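Local atomic coordinates of putative peptide ABC-transport system periplasmic peptide-binding protein (PDB entry 4OEV), a protein that binds nickel(II) outside the cytoplasmic membrane, here together with oxalate, and probably delivers it to an ABC-type importer. Residues Thr6-Val11 against Gly210-Ala215; Ser98-Asn103 against Thr394-Glu399; Gly161-Val166 against Phe176-His181; Ile217-Leu222 against Leu275-Ala280; Leu262-Asp267 against Pro304-Asp309. All blocks are in the same frame, centred on the assembly; numbering follows the deposited sequence.

Contact 1: Thr6-Val11 against Gly210-Ala215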
# COMPACT_ATOMS: atom_id res chain seq x y z
N THR A 6 -23.90 16.03 -0.80
CA THR A 6 -23.39 14.73 -1.20
C THR A 6 -21.98 14.87 -1.78
O THR A 6 -21.75 15.76 -2.60
CB THR A 6 -24.30 14.07 -2.28
OG1 THR A 6 -25.63 13.91 -1.78
CG2 THR A 6 -23.75 12.74 -2.74
N LEU A 7 -21.04 14.02 -1.33
CA LEU A 7 -19.70 13.93 -1.90
C LEU A 7 -19.60 12.63 -2.69
O LEU A 7 -19.92 11.59 -2.17
CB LEU A 7 -18.61 13.93 -0.82
CG LEU A 7 -18.14 15.30 -0.31
CD1 LEU A 7 -17.02 15.16 0.71
CD2 LEU A 7 -17.76 16.22 -1.47
N ILE A 8 -19.15 12.67 -3.94
CA ILE A 8 -18.95 11.42 -4.66
C ILE A 8 -17.51 11.34 -5.06
O ILE A 8 -17.03 12.17 -5.82
CB ILE A 8 -19.84 11.29 -5.89
CG1 ILE A 8 -21.29 11.59 -5.52
CG2 ILE A 8 -19.64 9.92 -6.55
CD1 ILE A 8 -22.27 11.24 -6.57
N ILE A 9 -16.81 10.35 -4.53
CA ILE A 9 -15.37 10.23 -4.78
C ILE A 9 -15.03 8.91 -5.45
O ILE A 9 -15.40 7.85 -4.96
CB ILE A 9 -14.55 10.32 -3.49
CG1 ILE A 9 -14.91 11.57 -2.68
CG2 ILE A 9 -13.05 10.23 -3.77
CD1 ILE A 9 -14.13 11.64 -1.40
N ALA A 10 -14.29 9.00 -6.55
CA ALA A 10 -13.79 7.81 -7.21
C ALA A 10 -12.58 7.26 -6.48
O ALA A 10 -11.67 8.00 -6.09
CB ALA A 10 -13.40 8.13 -8.69
N VAL A 11 -12.55 5.94 -6.36
CA VAL A 11 -11.39 5.26 -5.78
C VAL A 11 -11.02 4.04 -6.63
O VAL A 11 -11.91 3.27 -7.02
CB VAL A 11 -11.66 4.84 -4.33
CG1 VAL A 11 -10.52 3.96 -3.82
CG2 VAL A 11 -11.78 6.09 -3.46
N GLY A 210 -19.63 15.54 -14.58
CA GLY A 210 -20.23 15.81 -13.28
C GLY A 210 -20.79 14.63 -12.53
O GLY A 210 -21.61 14.80 -11.63
N LYS A 211 -20.35 13.43 -12.89
CA LYS A 211 -20.81 12.23 -12.19
C LYS A 211 -20.07 11.97 -10.87
O LYS A 211 -20.56 11.24 -9.99
CB LYS A 211 -20.67 11.02 -13.11
CG LYS A 211 -21.86 10.81 -14.04
CD LYS A 211 -21.47 9.87 -15.18
CE LYS A 211 -22.69 9.29 -15.86
NZ LYS A 211 -23.00 8.01 -15.16
N ILE A 212 -18.88 12.56 -10.74
CA ILE A 212 -18.11 12.45 -9.50
C ILE A 212 -17.48 13.80 -9.17
O ILE A 212 -17.32 14.64 -10.05
CB ILE A 212 -17.00 11.35 -9.58
CG1 ILE A 212 -16.04 11.62 -10.71
CG2 ILE A 212 -17.61 9.98 -9.76
CD1 ILE A 212 -14.83 10.57 -10.78
N ASP A 213 -17.13 13.99 -7.90
CA ASP A 213 -16.57 15.24 -7.40
C ASP A 213 -15.06 15.27 -7.42
O ASP A 213 -14.47 16.34 -7.42
CB ASP A 213 -17.02 15.51 -5.95
CG ASP A 213 -18.46 15.93 -5.85
OD1 ASP A 213 -18.84 16.88 -6.57
OD2 ASP A 213 -19.20 15.34 -5.02
N ALA A 214 -14.45 14.10 -7.34
CA ALA A 214 -12.99 13.99 -7.16
C ALA A 214 -12.51 12.62 -7.55
O ALA A 214 -13.23 11.64 -7.35
CB ALA A 214 -12.60 14.27 -5.70
N ALA A 215 -11.27 12.56 -8.04
CA ALA A 215 -10.57 11.31 -8.35
C ALA A 215 -9.07 11.57 -8.42
O ALA A 215 -8.63 12.70 -8.72
CB ALA A 215 -11.04 10.73 -9.66

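Contact 2: Ser98-Asn103 against Thr394-Glu399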
# COMPACT_ATOMS: atom_id res chain seq x y z
N SER A 98 -5.95 -13.08 9.29
CA SER A 98 -5.94 -11.63 9.16
C SER A 98 -4.85 -11.14 8.23
O SER A 98 -3.75 -11.68 8.24
CB SER A 98 -5.76 -10.98 10.53
OG SER A 98 -5.66 -9.58 10.38
N SER A 99 -5.16 -10.13 7.41
CA SER A 99 -4.19 -9.56 6.47
C SER A 99 -3.07 -8.82 7.25
O SER A 99 -1.98 -8.57 6.74
CB SER A 99 -4.90 -8.58 5.52
OG SER A 99 -5.47 -7.56 6.36
N ILE A 100 -3.37 -8.48 8.50
CA ILE A 100 -2.43 -7.72 9.33
C ILE A 100 -1.93 -8.58 10.50
O ILE A 100 -1.35 -8.08 11.45
CB ILE A 100 -3.08 -6.40 9.87
CG1 ILE A 100 -4.34 -6.72 10.66
CG2 ILE A 100 -3.43 -5.47 8.71
CD1 ILE A 100 -5.15 -5.49 11.03
N TYR A 101 -2.07 -9.91 10.35
CA TYR A 101 -1.57 -10.85 11.35
C TYR A 101 -0.14 -10.51 11.85
O TYR A 101 0.15 -10.50 13.04
CB TYR A 101 -1.64 -12.28 10.78
CG TYR A 101 -0.98 -13.30 11.69
CD1 TYR A 101 0.28 -13.85 11.40
CD2 TYR A 101 -1.60 -13.70 12.87
CE1 TYR A 101 0.87 -14.79 12.29
CE2 TYR A 101 -1.02 -14.61 13.73
CZ TYR A 101 0.20 -15.16 13.43
OH TYR A 101 0.76 -16.04 14.32
N VAL A 102 0.75 -10.18 10.92
CA VAL A 102 2.17 -9.97 11.24
C VAL A 102 2.38 -8.67 12.04
O VAL A 102 3.46 -8.45 12.59
CB VAL A 102 3.06 -9.96 9.94
CG1 VAL A 102 3.02 -11.33 9.28
CG2 VAL A 102 2.56 -8.86 8.98
N ASN A 103 1.35 -7.81 12.11
CA ASN A 103 1.45 -6.58 12.87
C ASN A 103 1.07 -6.85 14.33
O ASN A 103 1.28 -5.97 15.20
CB ASN A 103 0.55 -5.45 12.32
CG ASN A 103 0.97 -5.00 10.93
OD1 ASN A 103 1.81 -5.62 10.31
ND2 ASN A 103 0.42 -3.90 10.47
N THR A 394 7.38 -3.79 3.92
CA THR A 394 8.58 -4.53 3.60
C THR A 394 8.48 -5.93 4.09
O THR A 394 8.85 -6.86 3.34
CB THR A 394 9.91 -3.88 4.17
OG1 THR A 394 9.79 -3.71 5.58
CG2 THR A 394 10.23 -2.52 3.53
N PHE A 395 7.97 -6.14 5.31
CA PHE A 395 7.91 -7.49 5.80
C PHE A 395 7.01 -8.42 4.94
O PHE A 395 7.45 -9.52 4.48
CB PHE A 395 7.47 -7.52 7.28
CG PHE A 395 7.74 -8.85 7.98
CD1 PHE A 395 8.98 -9.10 8.53
CD2 PHE A 395 6.75 -9.85 8.05
CE1 PHE A 395 9.24 -10.35 9.21
CE2 PHE A 395 7.00 -11.11 8.68
CZ PHE A 395 8.24 -11.35 9.25
N ARG A 396 5.78 -8.01 4.67
CA ARG A 396 4.90 -8.92 3.90
C ARG A 396 5.36 -9.01 2.44
O ARG A 396 4.87 -9.89 1.71
CB ARG A 396 3.44 -8.44 3.90
CG ARG A 396 2.75 -8.76 5.25
CD ARG A 396 1.42 -8.00 5.43
NE ARG A 396 1.70 -6.60 5.74
CZ ARG A 396 0.77 -5.69 6.05
NH1 ARG A 396 1.14 -4.46 6.35
NH2 ARG A 396 -0.52 -6.01 6.08
N VAL A 397 6.22 -8.08 2.04
CA VAL A 397 6.59 -8.02 0.57
C VAL A 397 7.85 -8.84 0.20
O VAL A 397 7.88 -9.47 -0.87
CB VAL A 397 6.77 -6.55 0.14
CG1 VAL A 397 7.35 -6.40 -1.34
CG2 VAL A 397 5.46 -5.83 0.22
N PHE A 398 8.86 -8.81 1.07
CA PHE A 398 10.21 -9.37 0.77
C PHE A 398 10.56 -10.57 1.63
O PHE A 398 11.45 -11.34 1.28
CB PHE A 398 11.28 -8.30 1.00
CG PHE A 398 11.09 -7.06 0.10
CD1 PHE A 398 11.32 -7.15 -1.26
CD2 PHE A 398 10.65 -5.86 0.63
CE1 PHE A 398 11.12 -6.03 -2.09
CE2 PHE A 398 10.44 -4.75 -0.18
CZ PHE A 398 10.69 -4.83 -1.55
N GLU A 399 9.94 -10.70 2.80
CA GLU A 399 10.39 -11.76 3.67
C GLU A 399 9.94 -13.14 3.21
O GLU A 399 8.81 -13.33 2.67
CB GLU A 399 9.94 -11.43 5.12
CG GLU A 399 10.94 -11.79 6.22
CD GLU A 399 10.58 -13.12 6.78
OE1 GLU A 399 11.32 -13.63 7.64
OE2 GLU A 399 9.48 -13.63 6.42

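Contact 3: Gly161-Val166 against Phe176-His181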
# COMPACT_ATOMS: atom_id res chain seq x y z
N GLY A 161 -16.07 5.00 13.31
CA GLY A 161 -15.56 6.03 12.39
C GLY A 161 -16.50 7.21 12.07
O GLY A 161 -17.58 7.32 12.66
N PRO A 162 -16.05 8.16 11.19
CA PRO A 162 -16.88 9.35 10.87
C PRO A 162 -18.12 9.08 10.01
O PRO A 162 -19.03 9.90 9.91
CB PRO A 162 -15.91 10.26 10.09
CG PRO A 162 -14.85 9.26 9.46
CD PRO A 162 -14.69 8.25 10.62
N TYR A 163 -18.16 7.91 9.40
CA TYR A 163 -19.21 7.61 8.46
C TYR A 163 -19.89 6.27 8.73
O TYR A 163 -19.23 5.23 8.90
CB TYR A 163 -18.65 7.64 7.03
CG TYR A 163 -18.60 9.05 6.49
CD1 TYR A 163 -19.77 9.65 6.03
CD2 TYR A 163 -17.42 9.78 6.43
CE1 TYR A 163 -19.77 10.93 5.54
CE2 TYR A 163 -17.42 11.11 5.94
CZ TYR A 163 -18.61 11.66 5.49
OH TYR A 163 -18.71 12.96 5.00
N LYS A 164 -21.22 6.28 8.68
CA LYS A 164 -22.02 5.09 8.92
C LYS A 164 -22.30 4.45 7.58
O LYS A 164 -22.55 5.16 6.60
CB LYS A 164 -23.34 5.43 9.67
CG LYS A 164 -23.19 5.92 11.10
CD LYS A 164 -24.58 6.22 11.75
CE LYS A 164 -24.48 6.42 13.27
NZ LYS A 164 -25.81 6.58 13.96
N PHE A 165 -22.22 3.11 7.53
CA PHE A 165 -22.51 2.35 6.30
C PHE A 165 -24.00 2.42 5.97
O PHE A 165 -24.84 2.19 6.84
CB PHE A 165 -22.06 0.88 6.45
CG PHE A 165 -22.48 -0.01 5.31
CD1 PHE A 165 -21.69 -0.11 4.16
CD2 PHE A 165 -23.65 -0.75 5.37
CE1 PHE A 165 -22.08 -0.93 3.11
CE2 PHE A 165 -24.04 -1.56 4.32
CZ PHE A 165 -23.27 -1.64 3.20
N VAL A 166 -24.33 2.74 4.72
CA VAL A 166 -25.72 2.76 4.25
C VAL A 166 -26.09 1.61 3.30
O VAL A 166 -26.99 0.84 3.57
CB VAL A 166 -26.08 4.07 3.53
CG1 VAL A 166 -27.50 4.00 3.06
CG2 VAL A 166 -25.88 5.25 4.45
N PHE A 176 -22.40 5.97 2.20
CA PHE A 176 -22.32 6.24 3.63
C PHE A 176 -23.13 7.46 4.00
O PHE A 176 -23.45 8.28 3.14
CB PHE A 176 -20.88 6.47 4.06
CG PHE A 176 -19.95 5.38 3.65
CD1 PHE A 176 -19.32 5.41 2.41
CD2 PHE A 176 -19.72 4.30 4.49
CE1 PHE A 176 -18.44 4.38 2.03
CE2 PHE A 176 -18.83 3.25 4.10
CZ PHE A 176 -18.22 3.30 2.86
N LYS A 177 -23.42 7.59 5.29
CA LYS A 177 -23.96 8.84 5.83
C LYS A 177 -23.16 9.25 7.05
O LYS A 177 -22.53 8.40 7.71
CB LYS A 177 -25.47 8.72 6.11
CG LYS A 177 -25.89 7.69 7.17
CD LYS A 177 -27.43 7.80 7.42
CE LYS A 177 -27.93 6.76 8.45
NZ LYS A 177 -29.39 6.96 8.84
N ALA A 178 -23.14 10.55 7.33
CA ALA A 178 -22.33 11.08 8.42
C ALA A 178 -22.70 10.45 9.78
O ALA A 178 -23.86 10.12 10.01
CB ALA A 178 -22.48 12.58 8.51
N ASN A 179 -21.68 10.24 10.62
CA ASN A 179 -21.87 9.79 11.99
C ASN A 179 -22.14 11.00 12.87
O ASN A 179 -21.22 11.74 13.21
CB ASN A 179 -20.62 9.02 12.47
CG ASN A 179 -20.71 8.62 13.96
OD1 ASN A 179 -21.72 8.85 14.63
ND2 ASN A 179 -19.64 8.00 14.48
N GLU A 180 -23.41 11.18 13.25
CA GLU A 180 -23.84 12.39 13.95
C GLU A 180 -23.34 12.42 15.40
O GLU A 180 -23.47 13.46 16.07
CB GLU A 180 -25.37 12.51 13.91
CG GLU A 180 -26.11 11.55 14.84
CD GLU A 180 -26.28 10.12 14.29
OE1 GLU A 180 -27.31 9.49 14.66
OE2 GLU A 180 -25.40 9.62 13.52
N HIS A 181 -22.85 11.27 15.88
CA HIS A 181 -22.18 11.20 17.18
C HIS A 181 -20.73 10.78 17.03
O HIS A 181 -20.30 9.79 17.63
CB HIS A 181 -22.91 10.22 18.11
CG HIS A 181 -24.38 10.50 18.25
ND1 HIS A 181 -25.35 9.64 17.79
CD2 HIS A 181 -25.04 11.56 18.78
CE1 HIS A 181 -26.55 10.15 18.04
NE2 HIS A 181 -26.39 11.31 18.64

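Contact 4: Ile217-Leu222 against Leu275-Ala280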
# COMPACT_ATOMS: atom_id res chain seq x y z
N ILE A 217 -5.97 11.21 -10.72
CA ILE A 217 -5.86 11.13 -12.18
C ILE A 217 -4.41 10.96 -12.67
O ILE A 217 -3.53 11.77 -12.34
CB ILE A 217 -6.46 12.39 -12.84
CG1 ILE A 217 -7.93 12.53 -12.48
CG2 ILE A 217 -6.26 12.34 -14.38
CD1 ILE A 217 -8.80 11.32 -12.87
N ASP A 218 -4.16 9.93 -13.48
CA ASP A 218 -2.82 9.75 -14.03
C ASP A 218 -2.28 10.98 -14.77
O ASP A 218 -3.02 11.69 -15.46
CB ASP A 218 -2.78 8.58 -15.00
CG ASP A 218 -1.36 8.23 -15.36
OD1 ASP A 218 -0.94 8.44 -16.51
OD2 ASP A 218 -0.65 7.74 -14.45
N VAL A 219 -0.98 11.21 -14.63
CA VAL A 219 -0.32 12.35 -15.23
C VAL A 219 -0.58 12.38 -16.76
O VAL A 219 -0.63 13.46 -17.35
CB VAL A 219 1.20 12.33 -14.91
CG1 VAL A 219 1.87 11.09 -15.51
CG2 VAL A 219 1.88 13.55 -15.41
N SER A 220 -0.85 11.23 -17.37
CA SER A 220 -1.06 11.18 -18.82
C SER A 220 -2.37 11.84 -19.24
O SER A 220 -2.60 12.10 -20.43
CB SER A 220 -1.05 9.74 -19.32
OG SER A 220 -2.22 9.05 -18.90
N LEU A 221 -3.22 12.11 -18.26
CA LEU A 221 -4.55 12.62 -18.54
C LEU A 221 -4.78 14.01 -17.99
O LEU A 221 -5.86 14.55 -18.17
CB LEU A 221 -5.61 11.66 -17.98
CG LEU A 221 -5.64 10.30 -18.66
CD1 LEU A 221 -6.31 9.24 -17.78
CD2 LEU A 221 -6.36 10.39 -20.01
N LEU A 222 -3.76 14.61 -17.36
CA LEU A 222 -3.95 15.87 -16.62
C LEU A 222 -4.16 17.06 -17.54
O LEU A 222 -4.73 18.11 -17.16
CB LEU A 222 -2.75 16.14 -15.72
CG LEU A 222 -2.73 15.41 -14.38
CD1 LEU A 222 -1.56 15.91 -13.54
CD2 LEU A 222 -4.09 15.50 -13.62
N LEU A 275 8.29 9.97 -19.60
CA LEU A 275 6.95 9.43 -19.43
C LEU A 275 6.18 10.12 -18.31
O LEU A 275 4.99 10.47 -18.45
CB LEU A 275 7.02 7.93 -19.14
CG LEU A 275 5.70 7.23 -18.82
CD1 LEU A 275 4.72 7.37 -19.98
CD2 LEU A 275 6.01 5.79 -18.51
N LEU A 276 6.89 10.35 -17.21
CA LEU A 276 6.23 10.74 -15.97
C LEU A 276 6.27 12.21 -15.74
O LEU A 276 5.76 12.69 -14.73
CB LEU A 276 6.87 10.04 -14.79
CG LEU A 276 6.28 8.65 -14.69
CD1 LEU A 276 7.14 7.78 -13.83
CD2 LEU A 276 4.87 8.77 -14.13
N HIS A 277 6.93 12.92 -16.66
CA HIS A 277 6.88 14.38 -16.71
C HIS A 277 7.22 15.01 -15.37
O HIS A 277 6.57 15.96 -14.95
CB HIS A 277 5.51 14.87 -17.16
CG HIS A 277 5.02 14.23 -18.43
ND1 HIS A 277 5.69 14.35 -19.63
CD2 HIS A 277 3.92 13.48 -18.68
CE1 HIS A 277 5.03 13.70 -20.57
NE2 HIS A 277 3.95 13.16 -20.02
N ASP A 278 8.19 14.42 -14.69
CA ASP A 278 8.63 14.91 -13.38
C ASP A 278 7.49 14.97 -12.31
O ASP A 278 7.50 15.80 -11.39
CB ASP A 278 9.34 16.26 -13.57
CG ASP A 278 10.61 16.14 -14.44
OD1 ASP A 278 11.40 15.19 -14.20
OD2 ASP A 278 10.81 16.97 -15.37
N TYR A 279 6.49 14.11 -12.49
CA TYR A 279 5.54 13.75 -11.44
C TYR A 279 6.07 12.50 -10.74
O TYR A 279 5.30 11.67 -10.23
CB TYR A 279 4.17 13.49 -12.02
CG TYR A 279 3.13 14.45 -11.52
CD1 TYR A 279 2.29 14.08 -10.46
CD2 TYR A 279 2.98 15.72 -12.07
CE1 TYR A 279 1.33 14.95 -9.97
CE2 TYR A 279 2.00 16.60 -11.59
CZ TYR A 279 1.18 16.21 -10.53
OH TYR A 279 0.21 17.05 -10.03
N ALA A 280 7.39 12.36 -10.72
CA ALA A 280 8.03 11.15 -10.20
C ALA A 280 9.52 11.38 -9.95
O ALA A 280 10.09 12.35 -10.45
CB ALA A 280 7.83 10.00 -11.17

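Contact 5: Leu262-Asp267 against Pro304-Asp309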
# COMPACT_ATOMS: atom_id res chain seq x y z
N LEU A 262 19.26 -7.06 -16.37
CA LEU A 262 18.03 -6.35 -16.70
C LEU A 262 17.94 -5.00 -15.98
O LEU A 262 17.42 -4.02 -16.53
CB LEU A 262 16.82 -7.21 -16.37
CG LEU A 262 16.82 -8.50 -17.19
CD1 LEU A 262 15.76 -9.39 -16.74
CD2 LEU A 262 16.60 -8.19 -18.69
N ASN A 263 18.48 -4.93 -14.78
CA ASN A 263 18.56 -3.64 -14.08
C ASN A 263 19.49 -2.66 -14.82
O ASN A 263 19.11 -1.51 -15.03
CB ASN A 263 19.02 -3.84 -12.66
CG ASN A 263 17.84 -4.04 -11.72
OD1 ASN A 263 17.26 -3.06 -11.23
ND2 ASN A 263 17.46 -5.29 -11.49
N TYR A 264 20.67 -3.11 -15.24
CA TYR A 264 21.63 -2.25 -15.95
C TYR A 264 21.10 -1.81 -17.31
O TYR A 264 21.60 -0.82 -17.91
CB TYR A 264 22.99 -2.96 -16.14
CG TYR A 264 23.87 -2.97 -14.90
CD1 TYR A 264 24.35 -1.79 -14.35
CD2 TYR A 264 24.23 -4.17 -14.29
CE1 TYR A 264 25.15 -1.80 -13.22
CE2 TYR A 264 25.04 -4.19 -13.17
CZ TYR A 264 25.50 -3.00 -12.63
OH TYR A 264 26.28 -3.01 -11.49
N ALA A 265 20.09 -2.52 -17.81
CA ALA A 265 19.57 -2.28 -19.14
C ALA A 265 18.61 -1.09 -19.22
O ALA A 265 18.37 -0.56 -20.30
CB ALA A 265 18.88 -3.52 -19.65
N VAL A 266 18.03 -0.71 -18.10
CA VAL A 266 16.95 0.29 -18.13
C VAL A 266 17.46 1.71 -17.81
O VAL A 266 18.06 1.95 -16.77
CB VAL A 266 15.82 -0.08 -17.10
CG1 VAL A 266 14.69 1.00 -17.15
CG2 VAL A 266 15.24 -1.46 -17.42
N ASP A 267 17.19 2.66 -18.71
CA ASP A 267 17.55 4.05 -18.48
C ASP A 267 16.43 4.73 -17.70
O ASP A 267 15.52 5.32 -18.30
CB ASP A 267 17.84 4.79 -19.81
CG ASP A 267 18.34 6.22 -19.62
OD1 ASP A 267 18.52 6.65 -18.46
OD2 ASP A 267 18.61 6.90 -20.64
N PRO A 304 24.16 -0.44 -20.56
CA PRO A 304 23.82 -1.48 -21.52
C PRO A 304 24.99 -2.43 -21.78
O PRO A 304 24.77 -3.64 -21.99
CB PRO A 304 23.49 -0.68 -22.79
CG PRO A 304 23.08 0.66 -22.29
CD PRO A 304 23.93 0.92 -21.10
N LYS A 305 26.20 -1.88 -21.77
CA LYS A 305 27.38 -2.71 -22.05
C LYS A 305 27.59 -3.70 -20.94
O LYS A 305 27.92 -4.85 -21.19
CB LYS A 305 28.65 -1.89 -22.24
CG LYS A 305 29.79 -2.75 -22.78
CD LYS A 305 31.09 -1.99 -22.98
CE LYS A 305 32.17 -2.90 -23.61
NZ LYS A 305 32.29 -4.20 -22.87
N LYS A 306 27.41 -3.24 -19.70
CA LYS A 306 27.55 -4.11 -18.55
C LYS A 306 26.48 -5.18 -18.55
O LYS A 306 26.75 -6.33 -18.15
CB LYS A 306 27.49 -3.31 -17.24
CG LYS A 306 27.88 -4.16 -16.05
CD LYS A 306 28.27 -3.29 -14.86
CE LYS A 306 28.73 -4.14 -13.67
NZ LYS A 306 29.32 -3.30 -12.57
N ALA A 307 25.27 -4.80 -18.95
CA ALA A 307 24.17 -5.77 -19.04
C ALA A 307 24.61 -6.91 -19.95
O ALA A 307 24.55 -8.06 -19.55
CB ALA A 307 22.89 -5.13 -19.55
N GLU A 308 25.09 -6.57 -21.16
CA GLU A 308 25.51 -7.59 -22.09
C GLU A 308 26.68 -8.42 -21.55
O GLU A 308 26.65 -9.63 -21.65
CB GLU A 308 25.87 -6.95 -23.47
CG GLU A 308 24.61 -6.54 -24.20
CD GLU A 308 24.85 -5.95 -25.57
OE1 GLU A 308 26.02 -5.79 -25.96
OE2 GLU A 308 23.86 -5.64 -26.26
N ASP A 309 27.67 -7.78 -20.94
CA ASP A 309 28.79 -8.51 -20.34
C ASP A 309 28.29 -9.52 -19.29
O ASP A 309 28.82 -10.64 -19.19
CB ASP A 309 29.78 -7.53 -19.70
CG ASP A 309 30.54 -6.71 -20.71
OD1 ASP A 309 30.38 -6.96 -21.93
OD2 ASP A 309 31.27 -5.78 -20.29

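Contact 1: Thr6-Val11 against Gly210-Ala215
Asp-213 carries this contact, gripping strand 6-11 with both its backbone and its carboxylate. Asp-213 CB, pointing toward the strand, lies against Ile-8 O at 3.3 Å. CG stands anti to the carbonyl carbon (chi1 -73°), and this torsion takes the carboxylate to Ile-8 N. At the tip, Asp-213 OD2 accepts from Ile-8 N at 2.9 Å through its anti lone pair, with an N-H...O angle of 160°, and also rests near Leu-7 CA. Asp-213 N returns the bond to Ile-8 O at 2.8 Å, in the carbonyl plane, so both polar backbone atoms of Ile-8 are satisfied by one residue. Farther along, Ala-10 N donates to Ala-214 O at 3.0 Å, nearly along the C=O axis. Apolar packing fills the flank: Ile-212 crosses Ile-8 at about a right angle, CG2 to CG2, while Ile-212 CD1 presses on Ala-10 CB at 3.5 Å. Ala-10 CB also meets Ala-215 CB at 3.6 Å. Lys-494, at the C-terminus, forms a salt bridge with Asp-213 OD2 and bonds Thr-6 O. Strand 6-11 pairs with strand 191-196 through its backbone, and helix 200-208, ended by a Schellman motif at Gly-210, packs on Ile-212 and Ala-215.

Contact 2: Ser98-Asn103 against Thr394-Glu399
Residues Ser-98 to Tyr-101 form a type I beta turn leading into a short, weakly bonded helix, and this faces the single-turn helix 395-398, with the closest CA atoms, those of Val-102 and Arg-396, 7.9 Å apart. Within the turn, Ser-98 OG accepts from Ile-100 N, an ST turn. The one hydrogen bond between the segments comes from Arg-396. Its CG is anti to the carbonyl carbon (chi1 -77°) and the chain bends at chi3 (-75°), bringing Arg-396 NH2 to Ser-99 O at 3.0 Å. The bond is far from straight, 140° at the hydrogen, and the donor stands above the carbonyl plane. Arg-396 NH1 is used separately by Phe-392 O, so two backbone carbonyls hold the buried guanidinium. Over one of its faces lies Asn-103 OD1, 4.2 Å from Arg-396 NH1, with the amide plane steeply turned against it. Val-102 touches both Phe-395 and Arg-396: Val-102 CG2 meets Arg-396 CG at 3.7 Å, while Val-102 CG1 meets Phe-395 CE2 at 4.0 Å, obliquely to the ring. Arg-429 makes a cation-pi contact with Phe-395 and bonds Val-102 O, tying in helix 419-429. This is buried packing inside the family 5 solute-binding fold, an arginine from the short helix 395-398 reaching a turn carbonyl of segment 98-103; the side chain of Arg-396 lies about 10 Å from the bound oxalate, nearest atoms.

Contact 3: Gly161-Val166 against Phe176-His181
Lys-164 and Lys-177 form the antiparallel hydrogen-bonded pair of this contact. Lys-164 N donates to Lys-177 O at 2.7 Å, nearly along the C=O axis, and Lys-177 N donates to Lys-164 O at 2.9 Å in the carbonyl plane. Tyr-163 with Ala-178 and Phe-165 with Phe-176 are the flanking non-hydrogen-bonded pairs. Beyond the strand end, Pro-162 O accepts from Asn-179 N, which approaches from above the carbonyl plane. The Asn-179 side chain prolongs this ladder: with CG anti to the backbone N (chi1 175°), Asn-179 ND2 reaches Gly-161 O at 2.8 Å, almost straight (169°) and within the amide plane. Gly-161 O is also met by His-74 NE2, while Asn-179 OD1 accepts from His-181 N in an Asx turn, so both ends of the amide are engaged. These strands, 163-169 and 173-178, form a beta hairpin at one edge of a mixed sheet, strand 163-169 being outermost. On the face bearing both lysines, the extended Lys-164 chain crosses Glu-180 at about a right angle. Glu-180 bends at chi2 (-81°), and Glu-180 OE2 takes Lys-164 NZ on the syn lone pair at 3.1 Å, a salt bridge with a second, weak bond to Glu-180 OE1. Lys-177 CG packs against Val-166 CG2 at 3.7 Å. Tyr-163 CD1 rests on Phe-176 CB at 3.9 Å, and the tyrosine hydroxyl is paired with Thr-189 O.

Contact 4: Ile217-Leu222 against Leu275-Ala280
Two loops meet here mainly through apolar side-chain contacts: one follows strand 214-216, the other links helix 268-274 to strand 280-282. Val-219 is the main probe, its CB directed toward the second loop. CG2 stands anti to the backbone N while CG1 takes the crowded position between N and the carbonyl carbon; this torsion (chi1 63°) turns CG1 to Leu-276 and CG2 to the turn. Val-219 CG1 meets Leu-276 CD2 at 4.0 Å, the side chains crossing at about a right angle. Val-219 CG2 lies against the turn, touching His-277 CD2 at 3.9 Å in the plane of the imidazole, at its edge, and Tyr-279 CB at 4.1 Å. Leu-222 and Tyr-279 reach tip to tip, Leu-222 CD1 lying 4.1 Å from Tyr-279 CZ. Both loops are shaped internally. Asp-218 OD1 accepts from Ser-220 N, an Asx turn, and also from Ser-220 OG. A type I' turn from Leu-276 to Tyr-279, with His-277 and Asp-278 at positive phi, is closed by Tyr-279 N to Leu-276 O at 2.8 Å. Around them, strand 454-467 carries Leu-222 on Ala-463 and Val-465 and bonds the Tyr-279 backbone at Asp-461, while helix 342-357 packs against Leu-276 and Asp-218.

Contact 5: Leu262-Asp267 against Pro304-Asp309
The Tyr-264 ring has Lys-306 over one face, Lys-306 CD standing 3.8 Å from the ring centroid and 19° off its normal, a CH-pi contact. Tyr-300 adds an edge-to-face ring contact from outside the two helices. Lys-306 has CG anti to the backbone N (chi1 -170°) and is extended beyond it, so the chain passes obliquely across the ring: Lys-306 CG lies near Tyr-264 CE2, Lys-306 CE is 3.6 Å from Tyr-264 CZ, and NZ arrives at the hydroxyl. The bond from Lys-306 NZ to Tyr-264 OH, 3.2 Å, is weak. At the base of the side chain, Tyr-264 CB meets Ala-307 CB at 4.0 Å, and Ala-265 CB touches Ala-307 CB at 4.3 Å. The end of helix 256-265 comes close to the start of helix 304-313, the CA atoms of Ala-265 and Pro-304 being 4.9 Å apart. The chemistry is therefore chiefly dispersive, lysine methylenes over the ring with methyl contacts at Tyr-264 CB, and the ammonium, on an exposed residue, adds a modest polar tether at the phenol oxygen.

In the fold
Contacts 1 and 3 reach the same mixed sheet from its two outermost strands, 6-11 and 163-169, and both rely on backbone hydrogen bonds extended by a side chain, a carboxylate or an amide. Contact 1, mostly buried, also joins a second, antiparallel sheet, since 210-215 runs into strand 214-216; contact 3 has a salt bridge on its exposed side. Contact 2, wholly buried with its centre about 11 Å from the centre of the chain, instead uses an arginine on a loop carbonyl. Contacts 4 and 5 depend mainly on apolar or CH-pi packing. Contact 4 is only partly buried; contact 5, though its centre is about 30 Å from the chain centre, is largely buried, with exposed Lys-306 at its margin.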